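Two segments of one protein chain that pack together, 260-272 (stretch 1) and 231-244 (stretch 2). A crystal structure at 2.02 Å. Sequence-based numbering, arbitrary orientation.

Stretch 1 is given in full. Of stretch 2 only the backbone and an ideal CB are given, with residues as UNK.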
ATOM      1  N   HIS A 260      -4.148  -3.476  10.231  1.00 17.33           N
ATOM      2  CA  HIS A 260      -4.196  -2.173  10.892  1.00 18.38           C
ATOM      3  C   HIS A 260      -4.975  -1.083  10.150  1.00 18.09           C
ATOM      4  O   HIS A 260      -5.561  -0.227  10.793  1.00 18.91           O
ATOM      5  CB  HIS A 260      -2.807  -1.711  11.373  1.00 18.56           C
ATOM      6  CG  HIS A 260      -2.373  -2.420  12.620  1.00 20.97           C
ATOM      7  ND1 HIS A 260      -1.507  -3.491  12.603  1.00 23.94           N
ATOM      8  CD2 HIS A 260      -2.748  -2.256  13.914  1.00 21.55           C
ATOM      9  CE1 HIS A 260      -1.347  -3.945  13.836  1.00 22.99           C
ATOM     10  NE2 HIS A 260      -2.087  -3.211  14.649  1.00 24.85           N
ATOM     11  N   MET A 261      -4.984  -1.117   8.822  1.00 17.95           N
ATOM     12  CA  MET A 261      -5.881  -0.232   8.053  1.00 18.15           C
ATOM     13  C   MET A 261      -7.353  -0.405   8.483  1.00 18.07           C
ATOM     14  O   MET A 261      -8.077   0.578   8.662  1.00 17.99           O
ATOM     15  CB  MET A 261      -5.739  -0.477   6.563  1.00 17.77           C
ATOM     16  CG  MET A 261      -4.421   0.018   6.003  1.00 18.74           C
ATOM     17  SD  MET A 261      -4.349  -0.203   4.228  1.00 16.87           S
ATOM     18  CE  MET A 261      -5.578   0.965   3.608  1.00 16.21           C
ATOM     19  N   ALA A 262      -7.776  -1.649   8.686  1.00 17.22           N
ATOM     20  CA  ALA A 262      -9.129  -1.923   9.164  1.00 17.21           C
ATOM     21  C   ALA A 262      -9.282  -1.501  10.636  1.00 17.27           C
ATOM     22  O   ALA A 262     -10.262  -0.829  10.993  1.00 16.73           O
ATOM     23  CB  ALA A 262      -9.476  -3.393   8.980  1.00 17.12           C
ATOM     24  N   GLN A 263      -8.322  -1.882  11.488  1.00 16.60           N
ATOM     25  CA  GLN A 263      -8.408  -1.482  12.898  1.00 17.15           C
ATOM     26  C   GLN A 263      -8.440   0.032  13.095  1.00 16.20           C
ATOM     27  O   GLN A 263      -9.193   0.536  13.925  1.00 15.93           O
ATOM     28  CB  GLN A 263      -7.282  -2.071  13.740  1.00 16.63           C
ATOM     29  CG  GLN A 263      -7.585  -1.923  15.224  1.00 21.86           C
ATOM     30  CD  GLN A 263      -6.430  -2.365  16.099  1.00 27.95           C
ATOM     31  OE1 GLN A 263      -6.568  -3.305  16.875  1.00 32.59           O
ATOM     32  NE2 GLN A 263      -5.293  -1.700  15.971  1.00 28.16           N
ATOM     33  N   HIS A 264      -7.606   0.741  12.342  1.00 16.40           N
ATOM     34  CA  HIS A 264      -7.573   2.207  12.421  1.00 15.96           C
ATOM     35  C   HIS A 264      -8.869   2.851  11.965  1.00 15.81           C
ATOM     36  O   HIS A 264      -9.331   3.821  12.573  1.00 15.46           O
ATOM     37  CB  HIS A 264      -6.398   2.771  11.626  1.00 15.91           C
ATOM     38  CG  HIS A 264      -5.060   2.381  12.176  1.00 15.51           C
ATOM     39  ND1 HIS A 264      -3.897   2.475  11.443  1.00 16.40           N
ATOM     40  CD2 HIS A 264      -4.704   1.892  13.387  1.00 15.25           C
ATOM     41  CE1 HIS A 264      -2.880   2.062  12.180  1.00 14.90           C
ATOM     42  NE2 HIS A 264      -3.347   1.691  13.359  1.00 15.70           N
ATOM     43  N   LEU A 265      -9.449   2.326  10.887  1.00 15.23           N
ATOM     44  CA  LEU A 265     -10.760   2.798  10.445  1.00 15.84           C
ATOM     45  C   LEU A 265     -11.810   2.613  11.531  1.00 15.93           C
ATOM     46  O   LEU A 265     -12.596   3.534  11.788  1.00 15.69           O
ATOM     47  CB  LEU A 265     -11.198   2.106   9.134  1.00 16.03           C
ATOM     48  CG  LEU A 265     -12.460   2.671   8.472  1.00 16.77           C
ATOM     49  CD1 LEU A 265     -12.297   4.130   8.015  1.00 15.74           C
ATOM     50  CD2 LEU A 265     -12.800   1.766   7.290  1.00 15.79           C
ATOM     51  N   MET A 266     -11.823   1.449  12.186  1.00 16.01           N
ATOM     52  CA  MET A 266     -12.761   1.255  13.318  1.00 17.54           C
ATOM     53  C   MET A 266     -12.474   2.186  14.490  1.00 17.78           C
ATOM     54  O   MET A 266     -13.395   2.785  15.046  1.00 18.31           O
ATOM     55  CB  MET A 266     -12.786  -0.185  13.803  1.00 16.86           C
ATOM     56  CG  MET A 266     -13.290  -1.151  12.743  1.00 18.58           C
ATOM     57  SD  MET A 266     -13.432  -2.836  13.369  1.00 22.53           S
ATOM     58  CE  MET A 266     -11.725  -3.350  13.388  1.00 20.33           C
ATOM     59  N   ASP A 267     -11.198   2.319  14.842  1.00 17.85           N
ATOM     60  CA  ASP A 267     -10.825   3.109  16.017  1.00 18.28           C
ATOM     61  C   ASP A 267     -10.836   4.625  15.827  1.00 17.91           C
ATOM     62  O   ASP A 267     -11.165   5.328  16.763  1.00 18.97           O
ATOM     63  CB  ASP A 267      -9.493   2.638  16.603  1.00 18.40           C
ATOM     64  CG  ASP A 267      -9.621   1.290  17.288  1.00 19.97           C
ATOM     65  OD1 ASP A 267     -10.752   0.902  17.648  1.00 22.94           O
ATOM     66  OD2 ASP A 267      -8.605   0.596  17.425  1.00 21.73           O
ATOM     67  N   TYR A 268     -10.473   5.117  14.641  1.00 16.90           N
ATOM     68  CA  TYR A 268     -10.426   6.555  14.393  1.00 17.00           C
ATOM     69  C   TYR A 268     -11.494   7.064  13.399  1.00 17.69           C
ATOM     70  O   TYR A 268     -11.799   8.250  13.370  1.00 17.79           O
ATOM     71  CB  TYR A 268      -9.027   6.943  13.920  1.00 16.58           C
ATOM     72  CG  TYR A 268      -7.959   6.530  14.917  1.00 16.43           C
ATOM     73  CD1 TYR A 268      -7.789   7.241  16.105  1.00 18.35           C
ATOM     74  CD2 TYR A 268      -7.141   5.424  14.685  1.00 17.22           C
ATOM     75  CE1 TYR A 268      -6.836   6.871  17.038  1.00 17.82           C
ATOM     76  CE2 TYR A 268      -6.164   5.037  15.617  1.00 18.28           C
ATOM     77  CZ  TYR A 268      -6.025   5.785  16.792  1.00 18.46           C
ATOM     78  OH  TYR A 268      -5.082   5.451  17.741  1.00 18.14           O
ATOM     79  N   GLY A 269     -12.036   6.173  12.571  1.00 17.18           N
ATOM     80  CA  GLY A 269     -12.919   6.595  11.485  1.00 17.87           C
ATOM     81  C   GLY A 269     -14.365   6.709  11.881  1.00 17.95           C
ATOM     82  O   GLY A 269     -15.157   7.263  11.134  1.00 18.54           O
ATOM     83  N   ARG A 270     -14.727   6.152  13.042  1.00 18.52           N
ATOM     84  CA  ARG A 270     -16.116   6.217  13.540  1.00 18.84           C
ATOM     85  C   ARG A 270     -17.091   5.539  12.554  1.00 18.04           C
ATOM     86  O   ARG A 270     -18.232   5.980  12.369  1.00 17.92           O
ATOM     87  CB  ARG A 270     -16.540   7.683  13.811  1.00 19.51           C
ATOM     88  CG  ARG A 270     -15.764   8.399  14.921  1.00 23.23           C
ATOM     89  CD  ARG A 270     -16.381   9.788  15.176  1.00 30.72           C
ATOM     90  NE  ARG A 270     -17.794   9.696  15.578  1.00 35.39           N
ATOM     91  CZ  ARG A 270     -18.540  10.733  15.954  1.00 39.51           C
ATOM     92  NH1 ARG A 270     -18.015  11.962  15.984  1.00 41.38           N
ATOM     93  NH2 ARG A 270     -19.809  10.549  16.303  1.00 39.78           N
ATOM     94  N   ILE A 271     -16.627   4.478  11.900  1.00 17.34           N
ATOM     95  CA  ILE A 271     -17.495   3.690  11.025  1.00 16.96           C
ATOM     96  C   ILE A 271     -18.420   2.783  11.841  1.00 16.67           C
ATOM     97  O   ILE A 271     -18.060   2.322  12.930  1.00 16.29           O
ATOM     98  CB  ILE A 271     -16.710   2.831   9.998  1.00 16.75           C
ATOM     99  CG1 ILE A 271     -15.590   2.036  10.700  1.00 16.60           C
ATOM    100  CG2 ILE A 271     -16.177   3.711   8.868  1.00 15.33           C
ATOM    101  CD1 ILE A 271     -15.230   0.698   9.975  1.00 14.76           C
ATOM    102  N   GLY A 272     -19.607   2.538  11.292  1.00 16.17           N
ATOM    103  CA  GLY A 272     -20.538   1.577  11.852  1.00 16.24           C
ATOM    104  C   GLY A 272     -20.431   0.191  11.254  1.00 16.74           C
ATOM    105  O   GLY A 272     -20.920  -0.769  11.848  1.00 17.77           O
ATOM    106  N   UNK A 231     -10.871   9.020   0.593  1.00 17.97           N
ATOM    107  CA  UNK A 231      -9.611   8.253   0.519  1.00 19.58           C
ATOM    108  C   UNK A 231      -9.613   7.240   1.657  1.00 19.21           C
ATOM    109  O   UNK A 231      -9.996   7.588   2.770  1.00 19.47           O
ATOM    110  CB  UNK A 231      -8.387   9.167   0.603  1.00 19.58           C
ATOM    111  N   UNK A 232      -9.124   6.027   1.396  1.00 19.56           N
ATOM    112  CA  UNK A 232      -9.094   4.959   2.412  1.00 19.96           C
ATOM    113  C   UNK A 232      -8.364   5.353   3.704  1.00 20.24           C
ATOM    114  O   UNK A 232      -8.791   4.992   4.815  1.00 21.00           O
ATOM    115  CB  UNK A 232      -8.426   3.715   1.822  1.00 19.96           C
ATOM    116  N   UNK A 233      -7.268   6.092   3.563  1.00 19.51           N
ATOM    117  CA  UNK A 233      -6.495   6.538   4.728  1.00 18.42           C
ATOM    118  C   UNK A 233      -6.999   7.788   5.433  1.00 17.89           C
ATOM    119  O   UNK A 233      -6.490   8.138   6.503  1.00 16.74           O
ATOM    120  CB  UNK A 233      -5.049   6.787   4.294  1.00 18.42           C
ATOM    121  N   UNK A 234      -7.998   8.460   4.848  1.00 17.21           N
ATOM    122  CA  UNK A 234      -8.529   9.718   5.424  1.00 16.65           C
ATOM    123  C   UNK A 234      -9.478   9.474   6.601  1.00 15.85           C
ATOM    124  O   UNK A 234     -10.677   9.711   6.499  1.00 15.44           O
ATOM    125  CB  UNK A 234      -9.261  10.518   4.345  1.00 16.65           C
ATOM    126  N   UNK A 235      -8.914   9.051   7.727  1.00 15.26           N
ATOM    127  CA  UNK A 235      -9.685   8.631   8.889  1.00 15.86           C
ATOM    128  C   UNK A 235     -10.336   9.804   9.618  1.00 15.81           C
ATOM    129  O   UNK A 235     -11.461   9.692  10.103  1.00 15.70           O
ATOM    130  CB  UNK A 235      -8.785   7.860   9.856  1.00 15.86           C
ATOM    131  N   UNK A 236      -9.623  10.921   9.688  1.00 15.84           N
ATOM    132  CA  UNK A 236     -10.157  12.134  10.305  1.00 16.18           C
ATOM    133  C   UNK A 236     -11.357  12.672   9.501  1.00 15.51           C
ATOM    134  O   UNK A 236     -12.350  13.107  10.085  1.00 15.34           O
ATOM    135  CB  UNK A 236      -9.064  13.200  10.408  1.00 16.18           C
ATOM    136  N   UNK A 237     -11.261  12.623   8.171  1.00 15.42           N
ATOM    137  CA  UNK A 237     -12.399  12.965   7.303  1.00 14.66           C
ATOM    138  C   UNK A 237     -13.629  12.074   7.605  1.00 15.08           C
ATOM    139  O   UNK A 237     -14.751  12.585   7.747  1.00 15.42           O
ATOM    140  CB  UNK A 237     -11.996  12.821   5.834  1.00 14.66           C
ATOM    141  N   UNK A 238     -13.419  10.759   7.701  1.00 14.97           N
ATOM    142  CA  UNK A 238     -14.478   9.805   8.076  1.00 15.90           C
ATOM    143  C   UNK A 238     -15.133  10.168   9.412  1.00 15.93           C
ATOM    144  O   UNK A 238     -16.367  10.211   9.529  1.00 15.30           O
ATOM    145  CB  UNK A 238     -13.905   8.389   8.155  1.00 15.90           C
ATOM    146  N   UNK A 239     -14.293  10.417  10.420  1.00 16.02           N
ATOM    147  CA  UNK A 239     -14.761  10.787  11.747  1.00 16.50           C
ATOM    148  C   UNK A 239     -15.545  12.106  11.704  1.00 17.04           C
ATOM    149  O   UNK A 239     -16.588  12.222  12.334  1.00 17.31           O
ATOM    150  CB  UNK A 239     -13.578  10.902  12.711  1.00 16.50           C
ATOM    151  N   UNK A 240     -15.032  13.099  10.983  1.00 17.53           N
ATOM    152  CA  UNK A 240     -15.758  14.384  10.824  1.00 18.82           C
ATOM    153  C   UNK A 240     -17.158  14.176  10.214  1.00 19.05           C
ATOM    154  O   UNK A 240     -18.147  14.707  10.715  1.00 20.12           O
ATOM    155  CB  UNK A 240     -14.951  15.339   9.942  1.00 18.82           C
ATOM    156  N   UNK A 241     -17.241  13.390   9.147  1.00 19.31           N
ATOM    157  CA  UNK A 241     -18.516  13.095   8.501  1.00 19.48           C
ATOM    158  C   UNK A 241     -19.494  12.392   9.451  1.00 20.63           C
ATOM    159  O   UNK A 241     -20.678  12.755   9.527  1.00 21.14           O
ATOM    160  CB  UNK A 241     -18.283  12.230   7.261  1.00 19.48           C
ATOM    161  N   UNK A 242     -18.996  11.386  10.163  1.00 21.58           N
ATOM    162  CA  UNK A 242     -19.793  10.631  11.115  1.00 23.19           C
ATOM    163  C   UNK A 242     -20.316  11.491  12.274  1.00 24.51           C
ATOM    164  O   UNK A 242     -21.310  11.134  12.888  1.00 25.27           O
ATOM    165  CB  UNK A 242     -18.963   9.471  11.667  1.00 23.19           C
ATOM    166  N   UNK A 243     -19.648  12.605  12.570  1.00 25.36           N
ATOM    167  CA  UNK A 243     -20.052  13.476  13.681  1.00 26.78           C
ATOM    168  C   UNK A 243     -21.084  14.535  13.323  1.00 27.35           C
ATOM    169  O   UNK A 243     -21.468  15.329  14.168  1.00 28.02           O
ATOM    170  CB  UNK A 243     -18.815  14.174  14.250  1.00 26.78           C
ATOM    171  N   UNK A 244     -21.536  14.559  12.072  1.00 27.66           N
ATOM    172  CA  UNK A 244     -22.510  15.553  11.631  1.00 27.57           C
ATOM    173  C   UNK A 244     -23.949  15.227  12.036  1.00 27.18           C
ATOM    174  O   UNK A 244     -24.853  16.004  11.764  1.00 27.56           O
ATOM    175  CB  UNK A 244     -22.434  15.697  10.110  1.00 27.57           C
TER

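Position 231 lies out of reach of stretch 1. Its phi/psi of -40/141 is extended, and a type I turn begins here. Many residues would suit. It is Asp231, whose backbone O accepts a hydrogen bond from N of 234 at 3.0 Å.

At 232 the ideal CB points sideways, near Met261 CE. A small or medium apolar residue would fit. It is Ala232, with CB 4.4 Å from Met261 CE.

Position 233 has no stretch 1 atom near its ideal CB, so the contact asks little of it. It is Gly233. Position 234 points away, just before the helix. Ser, Thr, Asp or Asn are common at such an N-cap, but it is Ala234.

Position 235 points toward stretch 1. Its ideal CB is 4.2 Å from Tyr268 CB, with His264, Leu265 and Gly269 around it. Leu, Ile or Met would suit this largely apolar setting. It is Leu235. Leu235 CD1 reaches His264 CB at 3.6 Å, and Leu235 CD2 meets Leu265 CD1 at 3.7 Å.

Positions 236 and 237 point away and are not constrained by stretch 1. They are Ala236 and Ala237.

Position 238 points toward stretch 1. Its ideal CB is 3.4 Å from Gly269 O and 4.6 Å from Leu265 CD1. A flat ring or a medium apolar chain could lie along the leucine. It is His238. Leu265 CD1 lies over one ring face, 4.0 Å from the centroid of the His238 ring. His238 ND1 also donates a hydrogen bond to Ala234 O at 2.7 Å, nearly straight.

At 239 the ideal CB is only 3.3 Å from Tyr268 O and 3.9 Å from Arg270 CD. This tight spot favours Ala, Gly or perhaps Ser. It is Ala239, whose CB is 3.2 Å from Tyr268 O. Ala239 N is 3.3 Å from Gly269 O, but the angle is too poor for a hydrogen bond.

Position 240 points away and 241 sideways, neither near stretch 1. They are Ala240 and Leu241.

Position 242 points toward Arg270, with its ideal CB 3.6 Å from Arg270 O. A small residue suits it. It is Ala242, with CB 3.7 Å from Arg270 CB.

At 243 an ideal CB would clash with Arg270 NH1 at 2.9 Å. Only glycine avoids this with Arg270 as placed. It is Gly243, with CA 3.4 Å from Arg270 NH1. Gly243 N and Ala242 O lie over one guanidinium face.

Position 244 has no stretch 1 atom near its ideal CB, so many side chains would suit. It is Arg244, whose NH1 and NH2 are hydrogen-bonded elsewhere in the structure.

Stretch 2 231-244: DAGALAAHAALAGR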
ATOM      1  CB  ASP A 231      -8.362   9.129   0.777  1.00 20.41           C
ATOM      2  CG  ASP A 231      -8.077  10.150  -0.309  1.00 23.58           C
ATOM      3  OD1 ASP A 231      -8.729  10.155  -1.374  1.00 26.48           O
ATOM      4  OD2 ASP A 231      -7.140  10.954  -0.074  1.00 28.08           O
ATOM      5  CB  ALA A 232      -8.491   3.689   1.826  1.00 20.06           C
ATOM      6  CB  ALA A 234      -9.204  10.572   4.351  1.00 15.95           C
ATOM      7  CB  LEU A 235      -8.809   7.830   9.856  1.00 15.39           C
ATOM      8  CG  LEU A 235      -8.034   6.670   9.223  1.00 17.43           C
ATOM      9  CD1 LEU A 235      -7.105   6.038  10.250  1.00 16.94           C
ATOM     10  CD2 LEU A 235      -8.962   5.636   8.549  1.00 18.79           C
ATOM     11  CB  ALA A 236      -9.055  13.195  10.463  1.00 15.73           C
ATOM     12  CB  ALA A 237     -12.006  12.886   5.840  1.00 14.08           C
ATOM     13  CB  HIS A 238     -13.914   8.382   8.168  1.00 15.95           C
ATOM     14  CG  HIS A 238     -13.747   7.698   6.848  1.00 16.75           C
ATOM     15  ND1 HIS A 238     -12.664   7.920   6.023  1.00 17.70           N
ATOM     16  CD2 HIS A 238     -14.507   6.762   6.226  1.00 17.99           C
ATOM     17  CE1 HIS A 238     -12.768   7.157   4.949  1.00 17.91           C
ATOM     18  NE2 HIS A 238     -13.871   6.438   5.052  1.00 17.33           N
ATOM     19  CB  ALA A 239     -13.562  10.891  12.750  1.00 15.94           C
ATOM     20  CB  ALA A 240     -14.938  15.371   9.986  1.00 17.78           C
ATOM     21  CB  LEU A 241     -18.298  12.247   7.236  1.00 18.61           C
ATOM     22  CG  LEU A 241     -19.511  12.120   6.291  1.00 18.03           C
ATOM     23  CD1 LEU A 241     -19.935  13.492   5.751  1.00 15.73           C
ATOM     24  CD2 LEU A 241     -19.193  11.168   5.134  1.00 14.12           C
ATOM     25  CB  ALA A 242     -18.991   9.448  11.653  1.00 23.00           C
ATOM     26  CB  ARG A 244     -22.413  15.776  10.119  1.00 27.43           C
ATOM     27  CG  ARG A 244     -21.015  16.106   9.663  1.00 29.61           C
ATOM     28  CD  ARG A 244     -20.578  17.489  10.126  1.00 32.33           C
ATOM     29  NE  ARG A 244     -20.846  18.418   9.051  1.00 36.27           N
ATOM     30  CZ  ARG A 244     -19.921  19.034   8.333  1.00 36.83           C
ATOM     31  NH1 ARG A 244     -18.633  18.871   8.598  1.00 37.84           N
ATOM     32  NH2 ARG A 244     -20.302  19.844   7.364  1.00 39.27           N
TER
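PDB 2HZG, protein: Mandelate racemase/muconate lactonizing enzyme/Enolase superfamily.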